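Toll-receptor-related 2 (Hydra vulgaris, PDB 4W8H) probably relays signals inside the cell as a Toll-related transmembrane receptor, through the flavodoxin-like TIR domain that makes up this chain. Local coordinates at residues D6-Y11 with K33-I38; M65-F70 with L91-E96. All coordinates share one frame; numbering follows the deposited sequence.

Contact 1 (D6-Y11 with K33-I38); sequences DVNICY and KTFVNI
Val7 and Asn8 pair in parallel with Thr34 and Phe35 through a short ladder of backbone bonds. Val7 N donates to Lys33 O, Phe35 N returns to Val7 O at 2.8 Å, and as the last rung Ile9 N reaches Phe35 O at 3.2 Å. Val7 O also receives a CA-H...O contact from Thr34. At the start of the ladder Lys33 O also receives a weak bond from Asp6 N, and the Asp6 carboxylate adds a bond of its own: Lys33 N donates to Asp6 OD2 at 2.9 Å, in a nearly straight bond (165°) on the anti lone pair. The Asp6 and Lys33 side chains cross at about a right angle, with Lys33 CB, CG and CE near OD2.

Among the side chains on the sheet faces, Thr34 CG2 meets Ile9 CG1 at 3.5 Å and also touches CD1, on the side of the sheet where Leu27 of helix 16-29 packs on both residues. Asn8 and Phe35 lie side by side on the other face, next to Ala54 of helix 47-56, with Asn8 OD1 near Phe35 CD1 and the amide and ring planes 86° apart.

Beyond the strands the polar contact passes to side chains. Tyr11 and Asn37 meet tip to tip, and Tyr11 OH donates to Asn37 OD1 at 2.7 Å, in the carbonyl plane and on a lone pair. A water bridges Asn37 ND2 to Tyr11 O, so both ends of the amide are held and its rotation is fixed. That water sits 3.4 Å above one face of the Tyr11 ring, toward its rim.

Strand 5-10, helix 16-29 and strand 34-35 form a beta-alpha-beta crossover, the opening unit of the flavodoxin-like TIR fold.

Contact 2 (M65-F70 with L91-E96); sequences MSPDFF and LYRPCE
Met65 O is gripped by two backbone donors of the facing loop: Tyr92 N at 3.0 Å and Arg93 N at 3.3 Å, both in the carbonyl plane. The second bond is the straighter, 168° at the hydrogen. Tyr92 CB also lies against this oxygen. Leu91, just before Tyr92 in the chain, forms a parallel bridge with Met65, and the Met65 chain, bent at chi3 (-67°), brings CE to 4.1 Å from Leu91 CB.

The polar ends meet farther along. Arg93 NH1 forms a salt bridge with Asp68 OD2 at 2.8 Å; it meets the anti side of that oxygen, somewhat out of the carboxylate plane, while OD2 itself lies near the guanidinium plane. NH2 adds a weak bond to the same atom. The carboxylate and guanidinium planes are 39° apart. Pro67 CD lies over the centre of one guanidinium face, 3.7 Å from CZ. Asp15 gives NH1 a second acidic partner and also bonds Ser66 OG, so two carboxylates share the charge of Arg93 NH1.

Both segments follow directly from neighbouring parallel strands, 58-65 and 87-91, so the contact joins two loops at the C-terminal edge of the flavodoxin-like sheet. In the first loop Ser66 OG accepts from Phe69 N at 3.0 Å, an ST motif that ties the side chain to the start of the 3-10 segment.

Cys95 packs against this turn. Its CB lies 3.7 Å from Pro67 CD, while SG, set between the backbone N and the carbonyl carbon, comes to the ring edge at Phe70 CE2, 3.8 Å away, in a sulfur-aromatic contact. Met65 SD lies in the plane of the same ring, also at its edge, and Pro98 touches Phe70 from outside the pair.

Overall arrangement
Contacts 1 and 2 belong to the same TIR domain and follow in series along the chain, the first closing before the second opens; their centres lie about 18 Å apart. The central parallel sheet runs in the order 34-35, 5-10, 58-65, 87-91, 107-108. Contact 1 joins its first two strands, whereas contact 2 links the loops that leave the third and fourth. Strand 58-65 connects them, bonding to strand 5-10 along its length and ending at Met65. They also touch directly, with Phe69 packing on Cys10 and Tyr11. Contact 1 thus holds an outer strand onto the sheet, while contact 2 joins loops at the C-terminal ends of the central and adjacent strands.

Contact 1 (D6-Y11 with K33-I38)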
loop_
_atom_site.group_PDB
_atom_site.type_symbol
_atom_site.label_atom_id
_atom_site.label_comp_id
_atom_site.label_asym_id
_atom_site.label_seq_id
_atom_site.Cartn_x
_atom_site.Cartn_y
_atom_site.Cartn_z
ATOM N N ASP A 6 -8.692 -4.273 6.399
ATOM C CA ASP A 6 -8.133 -3.017 6.898
ATOM C C ASP A 6 -7.313 -2.299 5.828
ATOM O O ASP A 6 -7.409 -1.074 5.679
ATOM C CB ASP A 6 -7.223 -3.264 8.095
ATOM C CG ASP A 6 -7.955 -3.812 9.241
ATOM O OD1 ASP A 6 -8.781 -3.044 9.778
ATOM O OD2 ASP A 6 -7.720 -4.987 9.635
ATOM N N VAL A 7 -6.529 -3.053 5.072
ATOM C CA VAL A 7 -5.651 -2.449 4.075
ATOM C C VAL A 7 -5.523 -3.307 2.856
ATOM O O VAL A 7 -5.568 -4.530 2.933
ATOM C CB VAL A 7 -4.222 -2.174 4.578
ATOM C CG1 VAL A 7 -4.223 -1.102 5.585
ATOM C CG2 VAL A 7 -3.565 -3.420 5.113
ATOM N N ASN A 8 -5.391 -2.621 1.730
ATOM C CA ASN A 8 -5.005 -3.208 0.489
ATOM C C ASN A 8 -3.551 -2.809 0.194
ATOM O O ASN A 8 -3.129 -1.735 0.553
ATOM C CB ASN A 8 -5.935 -2.611 -0.567
ATOM C CG ASN A 8 -5.498 -2.847 -1.920
ATOM O OD1 ASN A 8 -5.103 -3.955 -2.253
ATOM N ND2 ASN A 8 -5.558 -1.813 -2.760
ATOM N N ILE A 9 -2.793 -3.698 -0.431
ATOM C CA ILE A 9 -1.379 -3.390 -0.684
ATOM C C ILE A 9 -1.186 -3.240 -2.153
ATOM O O ILE A 9 -1.384 -4.177 -2.916
ATOM C CB ILE A 9 -0.456 -4.513 -0.211
ATOM C CG1 ILE A 9 -0.872 -5.041 1.168
ATOM C CG2 ILE A 9 1.033 -4.034 -0.256
ATOM C CD1 ILE A 9 -0.690 -4.098 2.272
ATOM N N CYS A 10 -0.766 -2.065 -2.539
ATOM C CA CYS A 10 -0.479 -1.770 -3.935
ATOM C C CYS A 10 1.049 -1.664 -4.137
ATOM O O CYS A 10 1.700 -0.839 -3.483
ATOM C CB CYS A 10 -1.135 -0.445 -4.322
ATOM S SG CYS A 10 -0.845 -0.005 -6.019
ATOM N N TYR A 11 1.617 -2.514 -4.988
ATOM C CA TYR A 11 3.079 -2.670 -5.086
ATOM C C TYR A 11 3.431 -3.262 -6.438
ATOM O O TYR A 11 2.616 -3.938 -7.065
ATOM C CB TYR A 11 3.604 -3.578 -3.957
ATOM C CG TYR A 11 3.237 -5.034 -4.125
ATOM C CD1 TYR A 11 1.936 -5.483 -3.854
ATOM C CD2 TYR A 11 4.137 -5.950 -4.628
ATOM C CE1 TYR A 11 1.581 -6.776 -4.069
ATOM C CE2 TYR A 11 3.808 -7.262 -4.812
ATOM C CZ TYR A 11 2.495 -7.679 -4.558
ATOM O OH TYR A 11 2.140 -8.998 -4.789
ATOM N N LYS A 33 -6.132 -7.203 8.735
ATOM C CA LYS A 33 -6.710 -7.933 7.620
ATOM C C LYS A 33 -6.257 -7.247 6.324
ATOM O O LYS A 33 -6.487 -6.045 6.128
ATOM C CB LYS A 33 -8.237 -7.915 7.692
ATOM C CG LYS A 33 -8.812 -8.487 8.961
ATOM C CD LYS A 33 -10.368 -8.376 8.993
ATOM C CE LYS A 33 -10.868 -6.918 9.087
ATOM N NZ LYS A 33 -12.373 -6.763 9.165
ATOM N N THR A 34 -5.573 -8.001 5.473
ATOM C CA THR A 34 -4.873 -7.460 4.319
ATOM C C THR A 34 -5.355 -8.072 3.020
ATOM O O THR A 34 -5.461 -9.297 2.905
ATOM C CB THR A 34 -3.370 -7.702 4.533
ATOM O OG1 THR A 34 -2.972 -7.200 5.823
ATOM C CG2 THR A 34 -2.529 -7.051 3.509
ATOM N N PHE A 35 -5.634 -7.224 2.023
ATOM C CA PHE A 35 -5.894 -7.686 0.651
ATOM C C PHE A 35 -4.572 -7.708 -0.095
ATOM O O PHE A 35 -3.879 -6.694 -0.177
ATOM C CB PHE A 35 -6.864 -6.745 -0.069
ATOM C CG PHE A 35 -7.350 -7.277 -1.388
ATOM C CD1 PHE A 35 -6.495 -7.327 -2.475
ATOM C CD2 PHE A 35 -8.654 -7.697 -1.551
ATOM C CE1 PHE A 35 -6.930 -7.825 -3.699
ATOM C CE2 PHE A 35 -9.093 -8.168 -2.783
ATOM C CZ PHE A 35 -8.241 -8.238 -3.837
ATOM N N VAL A 36 -4.240 -8.866 -0.624
ATOM C CA VAL A 36 -3.004 -9.051 -1.386
ATOM C C VAL A 36 -3.307 -9.761 -2.664
ATOM O O VAL A 36 -3.901 -10.857 -2.665
ATOM C CB VAL A 36 -1.914 -9.772 -0.605
ATOM C CG1 VAL A 36 -2.412 -11.075 -0.067
ATOM C CG2 VAL A 36 -0.677 -9.965 -1.456
ATOM N N ASN A 37 -2.917 -9.141 -3.761
ATOM C CA ASN A 37 -3.321 -9.601 -5.066
ATOM C C ASN A 37 -3.062 -11.064 -5.325
ATOM O O ASN A 37 -3.948 -11.738 -5.871
ATOM C CB ASN A 37 -2.713 -8.765 -6.186
ATOM C CG ASN A 37 -1.205 -8.585 -6.078
ATOM O OD1 ASN A 37 -0.503 -9.157 -5.209
ATOM N ND2 ASN A 37 -0.699 -7.752 -6.964
ATOM N N ILE A 38 -1.885 -11.572 -4.952
ATOM C CA ILE A 38 -1.503 -12.920 -5.354
ATOM C C ILE A 38 -2.330 -13.951 -4.647
ATOM O O ILE A 38 -2.303 -15.098 -5.075
ATOM C CB ILE A 38 0.004 -13.204 -5.169
ATOM C CG1 ILE A 38 0.413 -13.129 -3.705
ATOM C CG2 ILE A 38 0.863 -12.245 -6.022
ATOM C CD1 ILE A 38 1.836 -13.681 -3.486
HETATM O O HOH W 1 1.989 -6.634 -7.828
#

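Contact 2 (M65-F70 with L91-E96)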
loop_
_atom_site.group_PDB
_atom_site.type_symbol
_atom_site.label_atom_id
_atom_site.label_comp_id
_atom_site.label_asym_id
_atom_site.label_seq_id
_atom_site.Cartn_x
_atom_site.Cartn_y
_atom_site.Cartn_z
ATOM N N MET A 65 6.092 2.673 -2.530
ATOM C CA MET A 65 6.768 3.486 -3.517
ATOM C C MET A 65 8.208 2.985 -3.713
ATOM O O MET A 65 8.957 2.676 -2.760
ATOM C CB MET A 65 6.787 4.941 -3.067
ATOM C CG MET A 65 5.380 5.502 -2.862
ATOM S SD MET A 65 5.341 7.295 -2.604
ATOM C CE MET A 65 6.170 7.379 -1.019
ATOM N N SER A 66 8.596 2.947 -4.966
ATOM C CA SER A 66 9.924 2.525 -5.424
ATOM C C SER A 66 10.034 2.923 -6.901
ATOM O O SER A 66 9.018 3.258 -7.529
ATOM C CB SER A 66 10.055 1.014 -5.342
ATOM O OG SER A 66 9.339 0.380 -6.393
ATOM N N PRO A 67 11.222 2.805 -7.489
ATOM C CA PRO A 67 11.310 3.115 -8.915
ATOM C C PRO A 67 10.420 2.234 -9.758
ATOM O O PRO A 67 9.854 2.682 -10.765
ATOM C CB PRO A 67 12.793 2.880 -9.238
ATOM C CG PRO A 67 13.513 3.074 -7.915
ATOM C CD PRO A 67 12.551 2.575 -6.872
ATOM N N ASP A 68 10.268 0.970 -9.356
ATOM C CA ASP A 68 9.443 0.051 -10.144
ATOM C C ASP A 68 7.943 0.294 -9.977
ATOM O O ASP A 68 7.156 0.095 -10.909
ATOM C CB ASP A 68 9.806 -1.376 -9.811
ATOM C CG ASP A 68 11.217 -1.704 -10.265
ATOM O OD1 ASP A 68 11.489 -1.568 -11.485
ATOM O OD2 ASP A 68 12.054 -2.074 -9.410
ATOM N N PHE A 69 7.533 0.777 -8.806
ATOM C CA PHE A 69 6.132 1.162 -8.601
ATOM C C PHE A 69 5.690 2.167 -9.665
ATOM O O PHE A 69 4.614 2.045 -10.231
ATOM C CB PHE A 69 5.955 1.799 -7.235
ATOM C CG PHE A 69 4.544 2.147 -6.931
ATOM C CD1 PHE A 69 4.028 3.377 -7.292
ATOM C CD2 PHE A 69 3.732 1.259 -6.280
ATOM C CE1 PHE A 69 2.709 3.693 -7.046
ATOM C CE2 PHE A 69 2.385 1.576 -6.033
ATOM C CZ PHE A 69 1.884 2.784 -6.437
ATOM N N PHE A 70 6.522 3.183 -9.897
ATOM C CA PHE A 70 6.168 4.309 -10.773
ATOM C C PHE A 70 6.365 4.019 -12.246
ATOM O O PHE A 70 6.133 4.899 -13.091
ATOM C CB PHE A 70 6.893 5.582 -10.307
ATOM C CG PHE A 70 6.393 6.074 -8.982
ATOM C CD1 PHE A 70 5.068 6.495 -8.833
ATOM C CD2 PHE A 70 7.220 6.086 -7.882
ATOM C CE1 PHE A 70 4.573 6.895 -7.587
ATOM C CE2 PHE A 70 6.753 6.501 -6.670
ATOM C CZ PHE A 70 5.407 6.906 -6.512
ATOM N N LEU A 91 7.763 4.924 1.529
ATOM C CA LEU A 91 8.940 5.022 0.663
ATOM C C LEU A 91 9.813 3.832 0.954
ATOM O O LEU A 91 10.540 3.810 1.955
ATOM C CB LEU A 91 9.696 6.337 0.836
ATOM C CG LEU A 91 10.819 6.579 -0.183
ATOM C CD1 LEU A 91 10.310 6.851 -1.572
ATOM C CD2 LEU A 91 11.723 7.710 0.278
ATOM N N TYR A 92 9.703 2.818 0.105
ATOM C CA TYR A 92 10.405 1.551 0.311
ATOM C C TYR A 92 11.815 1.636 -0.271
ATOM O O TYR A 92 12.764 1.168 0.343
ATOM C CB TYR A 92 9.581 0.382 -0.269
ATOM C CG TYR A 92 10.353 -0.905 -0.360
ATOM C CD1 TYR A 92 11.019 -1.439 0.735
ATOM C CD2 TYR A 92 10.479 -1.551 -1.587
ATOM C CE1 TYR A 92 11.788 -2.611 0.592
ATOM C CE2 TYR A 92 11.228 -2.712 -1.727
ATOM C CZ TYR A 92 11.913 -3.204 -0.651
ATOM O OH TYR A 92 12.656 -4.331 -0.841
ATOM N N ARG A 93 11.917 2.135 -1.488
ATOM C CA ARG A 93 13.206 2.381 -2.140
ATOM C C ARG A 93 13.233 3.806 -2.663
ATOM O O ARG A 93 12.221 4.260 -3.157
ATOM C CB ARG A 93 13.429 1.394 -3.275
ATOM C CG ARG A 93 13.640 -0.042 -2.826
ATOM C CD ARG A 93 13.241 -1.037 -3.960
ATOM N NE ARG A 93 13.974 -0.768 -5.167
ATOM C CZ ARG A 93 13.569 -0.997 -6.408
ATOM N NH1 ARG A 93 12.349 -1.495 -6.676
ATOM N NH2 ARG A 93 14.416 -0.689 -7.388
ATOM N N PRO A 94 14.393 4.494 -2.595
ATOM C CA PRO A 94 14.455 5.876 -3.089
ATOM C C PRO A 94 14.069 5.961 -4.560
ATOM O O PRO A 94 14.378 5.083 -5.364
ATOM C CB PRO A 94 15.930 6.260 -2.910
ATOM C CG PRO A 94 16.411 5.354 -1.798
ATOM C CD PRO A 94 15.701 4.038 -2.083
ATOM N N CYS A 95 13.348 7.016 -4.905
ATOM C CA CYS A 95 12.823 7.163 -6.257
ATOM C C CYS A 95 12.368 8.596 -6.461
ATOM O O CYS A 95 12.210 9.361 -5.515
ATOM C CB CYS A 95 11.675 6.193 -6.525
ATOM S SG CYS A 95 10.299 6.321 -5.407
ATOM N N GLU A 96 12.084 8.934 -7.709
ATOM C CA GLU A 96 11.441 10.193 -8.028
ATOM C C GLU A 96 9.957 10.047 -7.747
ATOM O O GLU A 96 9.262 9.323 -8.447
ATOM C CB GLU A 96 11.629 10.553 -9.504
ATOM C CG GLU A 96 11.064 11.941 -9.858
ATOM C CD GLU A 96 11.378 12.375 -11.276
ATOM O OE1 GLU A 96 12.285 11.797 -11.878
ATOM O OE2 GLU A 96 10.701 13.284 -11.807
#